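Local coordinates for protein MIPZ (PDB 2XJ9) that probably acts as a dimerising, nucleoid-binding P-loop ATPase that positions the cell division plane in Caulobacter crescentus by inhibiting division away from mid-cell, at residues I7-E12 against V130-D135; A49-N54 against G231-D236; W181-N186 against V210-G215. The protein carries 1 engineered substitution. All coordinates share one frame; numbering follows the deposited sequence.

Contact 1: I7-E12 against V130-D135; sequences IVVGNE and VTPMND
The Asn11 amide is the flat group that closes this parallel pairing: the Thr131 methyl lies over one of its faces, CG2 to CG 4.1 Å, while Pro132 O and Met133 CB meet its rim at ND2. Strands 5-9 and 128-134 are central neighbours in the sheet of a P-loop NTPase, and the chain leaves the first of them for the nucleotide-binding loop. Pro132 O sits within 7° of the amide plane and accepts ND2 at 2.9 Å through a fairly straight bond. With CG anti to the backbone N (chi1 -163°) the Asn11 side chain reaches across to the partner strand, and OD1 is taken by Lys13 N in the loop, so both ends of the amide are held and its rotation is fixed. Deeper in the sheet, Gly10 N donates to Val130 O at 2.9 Å; the bond from Val130 N back to Val8 O is weak. The same Val130 O also receives the CA of Val9. Val9 and Val130 send their side chains to one face of the sheet, where helix 18-30 packs on them through Ala22 and Ile21, and the Val130 CG2 methyl meets Ile7 CG2 at 3.9 Å. On the other face the Thr131 hydroxyl is buried, with Tyr159 OH as one of its further partners. It replaces the next backbone bond of the ladder: OG1 donates to Gly10 O at 2.6 Å from a position tilted 33° out of that carbonyl plane.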
loop_
_atom_site.group_PDB
_atom_site.type_symbol
_atom_site.label_atom_id
_atom_site.label_comp_id
_atom_site.label_asym_id
_atom_site.label_seq_id
_atom_site.Cartn_x
_atom_site.Cartn_y
_atom_site.Cartn_z
ATOM N N ILE A 7 1.161 8.413 -19.593
ATOM C CA ILE A 7 0.450 8.504 -18.309
ATOM C C ILE A 7 1.199 7.827 -17.167
ATOM O O ILE A 7 1.481 6.629 -17.205
ATOM C CB ILE A 7 -0.954 7.879 -18.372
ATOM C CG1 ILE A 7 -1.778 8.555 -19.481
ATOM C CG2 ILE A 7 -1.618 7.969 -17.004
ATOM C CD1 ILE A 7 -2.976 7.769 -19.942
ATOM N N VAL A 8 1.517 8.597 -16.143
ATOM C CA VAL A 8 2.196 8.036 -14.995
ATOM C C VAL A 8 1.268 7.943 -13.804
ATOM O O VAL A 8 0.765 8.952 -13.346
ATOM C CB VAL A 8 3.433 8.847 -14.638
ATOM C CG1 VAL A 8 3.805 8.624 -13.195
ATOM C CG2 VAL A 8 4.566 8.453 -15.558
ATOM N N VAL A 9 1.028 6.724 -13.328
ATOM C CA VAL A 9 0.202 6.500 -12.147
ATOM C C VAL A 9 1.058 6.570 -10.889
ATOM O O VAL A 9 1.956 5.773 -10.704
ATOM C CB VAL A 9 -0.472 5.120 -12.170
ATOM C CG1 VAL A 9 -1.353 4.993 -10.977
ATOM C CG2 VAL A 9 -1.266 4.910 -13.450
ATOM N N GLY A 10 0.777 7.512 -10.007
ATOM C CA GLY A 10 1.700 7.743 -8.923
ATOM C C GLY A 10 1.131 8.103 -7.572
ATOM O O GLY A 10 0.147 8.817 -7.456
ATOM N N ASN A 11 1.781 7.578 -6.545
ATOM C CA ASN A 11 1.562 7.970 -5.169
ATOM C C ASN A 11 2.623 7.243 -4.364
ATOM O O ASN A 11 2.716 6.027 -4.452
ATOM C CB ASN A 11 0.191 7.527 -4.695
ATOM C CG ASN A 11 -0.257 8.254 -3.439
ATOM O OD1 ASN A 11 0.546 8.799 -2.694
ATOM N ND2 ASN A 11 -1.554 8.262 -3.201
ATOM N N GLU A 12 3.443 7.972 -3.613
ATOM C CA GLU A 12 4.435 7.339 -2.760
ATOM C C GLU A 12 3.801 6.404 -1.690
ATOM O O GLU A 12 4.401 5.406 -1.299
ATOM C CB GLU A 12 5.298 8.401 -2.087
ATOM C CG GLU A 12 6.220 7.846 -1.024
ATOM C CD GLU A 12 7.632 8.377 -1.136
ATOM O OE1 GLU A 12 7.827 9.393 -1.843
ATOM O OE2 GLU A 12 8.533 7.769 -0.506
ATOM N N VAL A 130 -1.836 10.502 -12.823
ATOM C CA VAL A 130 -3.016 10.051 -12.083
ATOM C C VAL A 130 -2.594 9.580 -10.698
ATOM O O VAL A 130 -1.792 8.661 -10.583
ATOM C CB VAL A 130 -3.701 8.910 -12.810
ATOM C CG1 VAL A 130 -4.987 8.570 -12.141
ATOM C CG2 VAL A 130 -3.958 9.307 -14.236
ATOM N N THR A 131 -3.102 10.224 -9.653
ATOM C CA THR A 131 -2.697 9.905 -8.279
ATOM C C THR A 131 -3.877 9.483 -7.407
ATOM O O THR A 131 -4.508 10.318 -6.765
ATOM C CB THR A 131 -2.037 11.093 -7.597
ATOM O OG1 THR A 131 -0.697 11.211 -8.057
ATOM C CG2 THR A 131 -2.002 10.875 -6.120
ATOM N N PRO A 132 -4.173 8.182 -7.374
ATOM C CA PRO A 132 -5.292 7.672 -6.596
ATOM C C PRO A 132 -4.901 7.665 -5.152
ATOM O O PRO A 132 -3.748 7.413 -4.879
ATOM C CB PRO A 132 -5.394 6.235 -7.067
ATOM C CG PRO A 132 -3.995 5.868 -7.335
ATOM C CD PRO A 132 -3.340 7.095 -7.901
ATOM N N MET A 133 -5.825 7.936 -4.247
ATOM C CA MET A 133 -5.513 7.826 -2.836
ATOM C C MET A 133 -6.696 7.275 -2.032
ATOM O O MET A 133 -7.845 7.315 -2.486
ATOM C CB MET A 133 -5.114 9.184 -2.278
ATOM C CG MET A 133 -6.284 10.082 -1.943
ATOM S SD MET A 133 -5.751 11.661 -1.242
ATOM C CE MET A 133 -5.157 11.179 0.379
ATOM N N ASN A 134 -6.406 6.752 -0.838
ATOM C CA ASN A 134 -7.455 6.332 0.073
ATOM C C ASN A 134 -8.068 7.547 0.736
ATOM O O ASN A 134 -7.407 8.558 0.980
ATOM C CB ASN A 134 -6.927 5.403 1.166
ATOM C CG ASN A 134 -6.566 4.014 0.654
ATOM O OD1 ASN A 134 -7.438 3.213 0.339
ATOM N ND2 ASN A 134 -5.270 3.711 0.617
ATOM N N ASP A 135 -9.347 7.420 1.033
ATOM C CA ASP A 135 -10.097 8.398 1.790
ATOM C C ASP A 135 -9.627 8.332 3.248
ATOM O O ASP A 135 -10.223 7.660 4.078
ATOM C CB ASP A 135 -11.559 8.003 1.682
ATOM C CG ASP A 135 -12.483 9.066 2.153
ATOM O OD1 ASP A 135 -13.546 8.702 2.717
ATOM O OD2 ASP A 135 -12.157 10.253 1.947
#

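Contact 2: A49-N54 against G231-D236; sequences ARFFEN and GLTIAD
Phe51 and Gly231 bury nearly equal areas against each other, and a CH-pi contact joins them: Gly231 CA stands over one face of the phenyl ring, 3.5 Å from the centroid and 24° off the normal. The arrangement docks helix 47-62 of this P-loop ATPase against the loop that runs from strand 213-215 to helix 249-263. CG of Phe51 is anti to the backbone N (chi1 179°), so the side chain leaves the helix on the loop's side; the ring beyond it also packs on Val23 of helix 18-30. The Thr233 methyl, CG2, lies obliquely near the far end of the Phe51 ring. An alanine at Phe51 removes the whole ring, which would probably open a gap between the loop and helix 18-30 and leave Gly231 CA without its aromatic support. Gly231 has a positive phi, and a side chain there would run into Phe51 O and the backbone of Asn54; glycine therefore lets the loop lie close on the helix. Its CA is 3.4 Å from Phe51 O in a CA-H...O contact. Asn54, one helical turn on, adds the flank of its side chain, CB to Gly231 N 3.8 Å, and its ND2 makes a weak bond to Phe228 O. Arg55 ties the same surfaces together by charge, pairing with Asp236 OD2 and bonding to Gly231 O. Asp236 also steadies the loop from within, since its OD1 accepts Thr233 N at 2.9 Å through the anti lone pair.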
loop_
_atom_site.group_PDB
_atom_site.type_symbol
_atom_site.label_atom_id
_atom_site.label_comp_id
_atom_site.label_asym_id
_atom_site.label_seq_id
_atom_site.Cartn_x
_atom_site.Cartn_y
_atom_site.Cartn_z
ATOM N N ALA A 49 2.652 -5.982 -14.387
ATOM C CA ALA A 49 3.312 -7.028 -15.183
ATOM C C ALA A 49 2.726 -8.436 -14.922
ATOM O O ALA A 49 2.416 -9.189 -15.857
ATOM C CB ALA A 49 4.808 -7.006 -14.933
ATOM N N ARG A 50 2.583 -8.784 -13.645
ATOM C CA ARG A 50 1.889 -10.001 -13.247
ATOM C C ARG A 50 0.467 -10.050 -13.800
ATOM O O ARG A 50 0.016 -11.104 -14.233
ATOM C CB ARG A 50 1.843 -10.113 -11.719
ATOM C CG ARG A 50 3.216 -10.242 -11.036
ATOM C CD ARG A 50 3.642 -11.697 -10.795
ATOM N NE ARG A 50 2.878 -12.636 -11.616
ATOM C CZ ARG A 50 1.939 -13.454 -11.145
ATOM N NH1 ARG A 50 1.280 -14.264 -11.966
ATOM N NH2 ARG A 50 1.659 -13.469 -9.850
ATOM N N PHE A 51 -0.254 -8.931 -13.774
ATOM C CA PHE A 51 -1.608 -8.960 -14.293
ATOM C C PHE A 51 -1.603 -9.509 -15.699
ATOM O O PHE A 51 -2.332 -10.432 -16.014
ATOM C CB PHE A 51 -2.266 -7.589 -14.285
ATOM C CG PHE A 51 -3.670 -7.600 -14.835
ATOM C CD1 PHE A 51 -4.727 -8.067 -14.068
ATOM C CD2 PHE A 51 -3.932 -7.165 -16.123
ATOM C CE1 PHE A 51 -6.024 -8.087 -14.584
ATOM C CE2 PHE A 51 -5.224 -7.191 -16.648
ATOM C CZ PHE A 51 -6.268 -7.647 -15.888
ATOM N N PHE A 52 -0.744 -8.953 -16.539
ATOM C CA PHE A 52 -0.747 -9.277 -17.963
ATOM C C PHE A 52 -0.071 -10.600 -18.310
ATOM O O PHE A 52 -0.420 -11.234 -19.305
ATOM C CB PHE A 52 -0.212 -8.108 -18.788
ATOM C CG PHE A 52 -1.117 -6.917 -18.775
ATOM C CD1 PHE A 52 -0.788 -5.784 -18.065
ATOM C CD2 PHE A 52 -2.327 -6.951 -19.445
ATOM C CE1 PHE A 52 -1.634 -4.698 -18.044
ATOM C CE2 PHE A 52 -3.177 -5.878 -19.430
ATOM C CZ PHE A 52 -2.834 -4.748 -18.728
ATOM N N GLU A 53 0.880 -11.040 -17.496
ATOM C CA GLU A 53 1.312 -12.433 -17.605
ATOM C C GLU A 53 0.158 -13.418 -17.353
ATOM O O GLU A 53 0.102 -14.470 -17.983
ATOM C CB GLU A 53 2.468 -12.736 -16.665
ATOM C CG GLU A 53 3.687 -11.911 -16.942
ATOM C CD GLU A 53 4.773 -12.110 -15.910
ATOM O OE1 GLU A 53 4.500 -12.811 -14.889
ATOM O OE2 GLU A 53 5.886 -11.556 -16.132
ATOM N N ASN A 54 -0.755 -13.074 -16.441
ATOM C CA ASN A 54 -1.909 -13.915 -16.172
ATOM C C ASN A 54 -2.913 -13.850 -17.312
ATOM O O ASN A 54 -3.612 -14.825 -17.579
ATOM C CB ASN A 54 -2.594 -13.519 -14.853
ATOM C CG ASN A 54 -1.683 -13.667 -13.638
ATOM O OD1 ASN A 54 -0.819 -14.540 -13.595
ATOM N ND2 ASN A 54 -1.882 -12.804 -12.645
ATOM N N GLY A 231 -6.140 -12.130 -15.037
ATOM C CA GLY A 231 -5.694 -11.017 -15.837
ATOM C C GLY A 231 -6.844 -10.549 -16.692
ATOM O O GLY A 231 -6.704 -10.453 -17.878
ATOM N N LEU A 232 -7.987 -10.284 -16.074
ATOM C CA LEU A 232 -9.137 -9.727 -16.763
ATOM C C LEU A 232 -9.678 -8.544 -15.952
ATOM O O LEU A 232 -9.304 -8.357 -14.789
ATOM C CB LEU A 232 -10.228 -10.786 -16.903
ATOM C CG LEU A 232 -9.971 -12.178 -17.501
ATOM C CD1 LEU A 232 -11.189 -13.085 -17.297
ATOM C CD2 LEU A 232 -9.633 -12.091 -18.968
ATOM N N THR A 233 -10.562 -7.750 -16.560
ATOM C CA THR A 233 -11.238 -6.657 -15.853
ATOM C C THR A 233 -12.714 -6.605 -16.262
ATOM O O THR A 233 -13.147 -7.413 -17.083
ATOM C CB THR A 233 -10.570 -5.302 -16.155
ATOM O OG1 THR A 233 -11.006 -4.834 -17.429
ATOM C CG2 THR A 233 -9.066 -5.438 -16.177
ATOM N N ILE A 234 -13.488 -5.676 -15.697
ATOM C CA ILE A 234 -14.901 -5.543 -16.082
ATOM C C ILE A 234 -15.051 -5.303 -17.583
ATOM O O ILE A 234 -16.016 -5.750 -18.209
ATOM C CB ILE A 234 -15.638 -4.373 -15.370
ATOM C CG1 ILE A 234 -14.713 -3.627 -14.428
ATOM C CG2 ILE A 234 -16.871 -4.861 -14.662
ATOM C CD1 ILE A 234 -13.809 -2.675 -15.140
ATOM N N ALA A 235 -14.102 -4.565 -18.145
ATOM C CA ALA A 235 -14.143 -4.217 -19.545
ATOM C C ALA A 235 -14.079 -5.457 -20.440
ATOM O O ALA A 235 -14.295 -5.363 -21.640
ATOM C CB ALA A 235 -13.009 -3.272 -19.863
ATOM N N ASP A 236 -13.789 -6.614 -19.854
ATOM C CA ASP A 236 -13.695 -7.862 -20.603
ATOM C C ASP A 236 -14.955 -8.708 -20.513
ATOM O O ASP A 236 -15.087 -9.707 -21.211
ATOM C CB ASP A 236 -12.549 -8.702 -20.071
ATOM C CG ASP A 236 -11.218 -8.139 -20.417
ATOM O OD1 ASP A 236 -10.436 -7.883 -19.482
ATOM O OD2 ASP A 236 -10.952 -7.966 -21.621
#

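Contact 3: W181-N186 against V210-G215; sequences WVVLRN and VGFRIG. With AGS (phosphothiophosphoric acid-adenylate ester), chain D.
Three backbone bonds join Trp181-Leu184 to Phe212-Gly215 as parallel strands. Arg213 N donates to Trp181 O at 3.0 Å, nearly along the C=O axis; Arg213 O accepts Val183 N at 3.2 Å from above the carbonyl plane; and Gly215 N reaches Val183 O at 3.1 Å, 53° out of that plane. Val183 thus has both its N and its O satisfied by this strand, whereas Val182 turns its peptide groups to strand 128-134. The polar ends of the side chains find partners outside the pair. Trp181 NE1 bonds to Thr131 OG1, which fixes the indole edge, and Arg213 NH2 forms a salt bridge with Asp180 OD1 and bonds to Ser263 O. The Arg213 guanidinium lies flat on the Val182 methyl, CG2 centred over its face, 3.4 Å from CZ. On the opposite side of the sheet, Phe212 turns its ring edge to the face of the Trp181 six-membered ring, centroids 4.9 Å apart and planes at 69°. Val183 CG2 then covers one face of the Phe212 ring, 3.5 Å from its centroid, close to the ring normal. Gly211, just past the end of helix 194-210, turns the chain with a positive phi, and Arg167 NH2 bonds to its O. At the far end of the longer strand, Asn186 meets the adenine of the bound ATP analogue. Strand 180-186, helix 194-210 and strand 213-215 make up a beta-alpha-beta crossover at the edge of the P-loop NTPase sheet.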
loop_
_atom_site.group_PDB
_atom_site.type_symbol
_atom_site.label_atom_id
_atom_site.label_comp_id
_atom_site.label_asym_id
_atom_site.label_seq_id
_atom_site.Cartn_x
_atom_site.Cartn_y
_atom_site.Cartn_z
ATOM N N TRP A 181 -2.353 17.072 -13.613
ATOM C CA TRP A 181 -2.223 16.261 -12.414
ATOM C C TRP A 181 -3.582 16.039 -11.763
ATOM O O TRP A 181 -4.227 16.995 -11.329
ATOM C CB TRP A 181 -1.247 16.893 -11.429
ATOM C CG TRP A 181 -0.988 16.012 -10.248
ATOM C CD1 TRP A 181 -1.307 14.688 -10.125
ATOM C CD2 TRP A 181 -0.378 16.391 -8.998
ATOM N NE1 TRP A 181 -0.926 14.221 -8.879
ATOM C CE2 TRP A 181 -0.361 15.249 -8.172
ATOM C CE3 TRP A 181 0.155 17.587 -8.499
ATOM C CZ2 TRP A 181 0.171 15.268 -6.908
ATOM C CZ3 TRP A 181 0.678 17.601 -7.233
ATOM C CH2 TRP A 181 0.685 16.452 -6.452
ATOM N N VAL A 182 -4.022 14.783 -11.704
ATOM C CA VAL A 182 -5.334 14.465 -11.130
ATOM C C VAL A 182 -5.279 13.568 -9.904
ATOM O O VAL A 182 -4.800 12.450 -9.980
ATOM C CB VAL A 182 -6.205 13.741 -12.152
ATOM C CG1 VAL A 182 -7.416 13.170 -11.490
ATOM C CG2 VAL A 182 -6.598 14.688 -13.260
ATOM N N VAL A 183 -5.782 14.049 -8.779
ATOM C CA VAL A 183 -5.882 13.234 -7.569
ATOM C C VAL A 183 -7.297 12.686 -7.389
ATOM O O VAL A 183 -8.224 13.456 -7.168
ATOM C CB VAL A 183 -5.615 14.071 -6.322
ATOM C CG1 VAL A 183 -5.947 13.269 -5.110
ATOM C CG2 VAL A 183 -4.193 14.518 -6.266
ATOM N N LEU A 184 -7.494 11.374 -7.470
ATOM C CA LEU A 184 -8.830 10.846 -7.201
ATOM C C LEU A 184 -8.892 9.935 -6.004
ATOM O O LEU A 184 -7.936 9.276 -5.687
ATOM C CB LEU A 184 -9.451 10.203 -8.438
ATOM C CG LEU A 184 -8.785 9.111 -9.267
ATOM C CD1 LEU A 184 -7.342 9.373 -9.337
ATOM C CD2 LEU A 184 -9.073 7.767 -8.633
ATOM N N ARG A 185 -10.025 9.933 -5.318
ATOM C CA ARG A 185 -10.192 9.142 -4.103
ATOM C C ARG A 185 -10.699 7.744 -4.414
ATOM O O ARG A 185 -11.717 7.573 -5.072
ATOM C CB ARG A 185 -11.162 9.827 -3.163
ATOM C CG ARG A 185 -10.728 11.167 -2.632
ATOM C CD ARG A 185 -11.444 11.318 -1.313
ATOM N NE ARG A 185 -11.808 12.668 -1.024
ATOM C CZ ARG A 185 -12.993 13.264 -0.901
ATOM N NH1 ARG A 185 -12.922 14.549 -0.620
ATOM N NH2 ARG A 185 -14.190 12.686 -1.029
ATOM N N ASN A 186 -9.993 6.746 -3.914
ATOM C CA ASN A 186 -10.215 5.368 -4.315
ATOM C C ASN A 186 -10.642 4.489 -3.119
ATOM O O ASN A 186 -10.443 4.858 -1.965
ATOM C CB ASN A 186 -8.936 4.874 -4.989
ATOM C CG ASN A 186 -9.012 3.437 -5.412
ATOM O OD1 ASN A 186 -8.213 2.595 -4.972
ATOM N ND2 ASN A 186 -9.965 3.134 -6.275
ATOM N N VAL A 210 -0.906 23.430 -4.686
ATOM C CA VAL A 210 0.021 22.497 -5.329
ATOM C C VAL A 210 -0.270 22.249 -6.801
ATOM O O VAL A 210 0.567 21.730 -7.528
ATOM C CB VAL A 210 0.060 21.135 -4.581
ATOM C CG1 VAL A 210 0.713 20.064 -5.446
ATOM C CG2 VAL A 210 0.786 21.284 -3.252
ATOM N N GLY A 211 -1.468 22.606 -7.235
ATOM C CA GLY A 211 -1.798 22.520 -8.640
ATOM C C GLY A 211 -2.198 21.153 -9.181
ATOM O O GLY A 211 -1.719 20.702 -10.238
ATOM N N PHE A 212 -3.095 20.482 -8.472
ATOM C CA PHE A 212 -3.783 19.361 -9.077
ATOM C C PHE A 212 -5.283 19.624 -9.062
ATOM O O PHE A 212 -5.752 20.578 -8.429
ATOM C CB PHE A 212 -3.426 18.037 -8.397
ATOM C CG PHE A 212 -3.710 18.006 -6.940
ATOM C CD1 PHE A 212 -2.686 18.122 -6.023
ATOM C CD2 PHE A 212 -5.014 17.842 -6.481
ATOM C CE1 PHE A 212 -2.953 18.089 -4.666
ATOM C CE2 PHE A 212 -5.289 17.805 -5.124
ATOM C CZ PHE A 212 -4.258 17.929 -4.213
ATOM N N ARG A 213 -6.019 18.794 -9.786
ATOM C CA ARG A 213 -7.453 18.861 -9.783
ATOM C C ARG A 213 -8.029 17.509 -9.393
ATOM O O ARG A 213 -7.537 16.463 -9.796
ATOM C CB ARG A 213 -7.960 19.286 -11.149
ATOM C CG ARG A 213 -7.335 18.543 -12.293
ATOM C CD ARG A 213 -8.035 18.841 -13.601
ATOM N NE ARG A 213 -7.601 17.912 -14.634
ATOM C CZ ARG A 213 -8.350 16.921 -15.106
ATOM N NH1 ARG A 213 -9.578 16.748 -14.654
ATOM N NH2 ARG A 213 -7.880 16.112 -16.042
ATOM N N ILE A 214 -9.080 17.539 -8.596
ATOM C CA ILE A 214 -9.651 16.317 -8.078
ATOM C C ILE A 214 -10.524 15.610 -9.113
ATOM O O ILE A 214 -11.335 16.231 -9.797
ATOM C CB ILE A 214 -10.451 16.589 -6.799
ATOM C CG1 ILE A 214 -9.558 17.276 -5.774
ATOM C CG2 ILE A 214 -11.026 15.303 -6.252
ATOM C CD1 ILE A 214 -10.315 18.044 -4.746
ATOM N N GLY A 215 -10.330 14.305 -9.238
ATOM C CA GLY A 215 -11.156 13.498 -10.110
ATOM C C GLY A 215 -12.150 12.670 -9.308
ATOM O O GLY A 215 -12.090 12.612 -8.064
HETATM P PG AGS D . 1.689 -0.647 -3.866
HETATM S S1G AGS D . 2.424 0.395 -3.023
HETATM O O2G AGS D . 1.748 -2.066 -3.342
HETATM O O3G AGS D . 1.970 -0.625 -5.353
HETATM P PB AGS D . -0.819 0.099 -5.050
HETATM O O1B AGS D . -0.948 1.606 -5.030
HETATM O O2B AGS D . -0.342 -0.704 -6.234
HETATM O O3B AGS D . 0.119 -0.253 -3.779
HETATM P PA AGS D . -3.107 -1.577 -5.301
HETATM O O1A AGS D . -3.546 -1.124 -6.678
HETATM O O2A AGS D . -2.415 -2.882 -5.150
HETATM O O3A AGS D . -2.248 -0.445 -4.591
HETATM O "O5'" AGS D . -4.366 -1.543 -4.314
HETATM C "C5'" AGS D . -4.197 -1.896 -2.951
HETATM C "C4'" AGS D . -5.145 -3.047 -2.578
HETATM O "O4'" AGS D . -6.439 -2.537 -2.758
HETATM C "C3'" AGS D . -5.092 -4.265 -3.484
HETATM O "O3'" AGS D . -5.421 -5.412 -2.720
HETATM C "C2'" AGS D . -6.196 -4.105 -4.506
HETATM O "O2'" AGS D . -6.655 -5.409 -4.891
HETATM C "C1'" AGS D . -7.192 -3.295 -3.704
HETATM N N9 AGS D . -7.984 -2.218 -4.343
HETATM C C8 AGS D . -7.506 -1.042 -4.811
HETATM N N7 AGS D . -8.513 -0.252 -5.281
HETATM C C5 AGS D . -9.653 -0.936 -5.079
HETATM C C6 AGS D . -11.065 -0.691 -5.330
HETATM N N6 AGS D . -11.449 0.466 -5.905
HETATM N N1 AGS D . -11.934 -1.655 -4.961
HETATM C C2 AGS D . -11.563 -2.815 -4.396
HETATM N N3 AGS D . -10.291 -3.111 -4.138
HETATM C C4 AGS D . -9.316 -2.221 -4.449
#

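Overall arrangement
Contacts 1 and 3 lie in one parallel sheet, their centres 8 Å apart: strand 128-134 pairs with 5-9 on one side and 180-186 on the other, and 213-215 ends the row. Met133 O to Asn186 N and Val182 O to Thr131 N probably link the two by hydrogen bonds. Contact 2 sits apart, about 20 Å from contact 1 and 26 Å from contact 3 between centres, across the chain's centre from the latter. Along the chain, contacts 1 and 2 interleave, while contact 3 follows contact 1 and is nested within the loop closed by contact 2. Contacts 1 and 2 both touch the second subunit; contacts 1 and 3 supply residues of the nucleotide pockets.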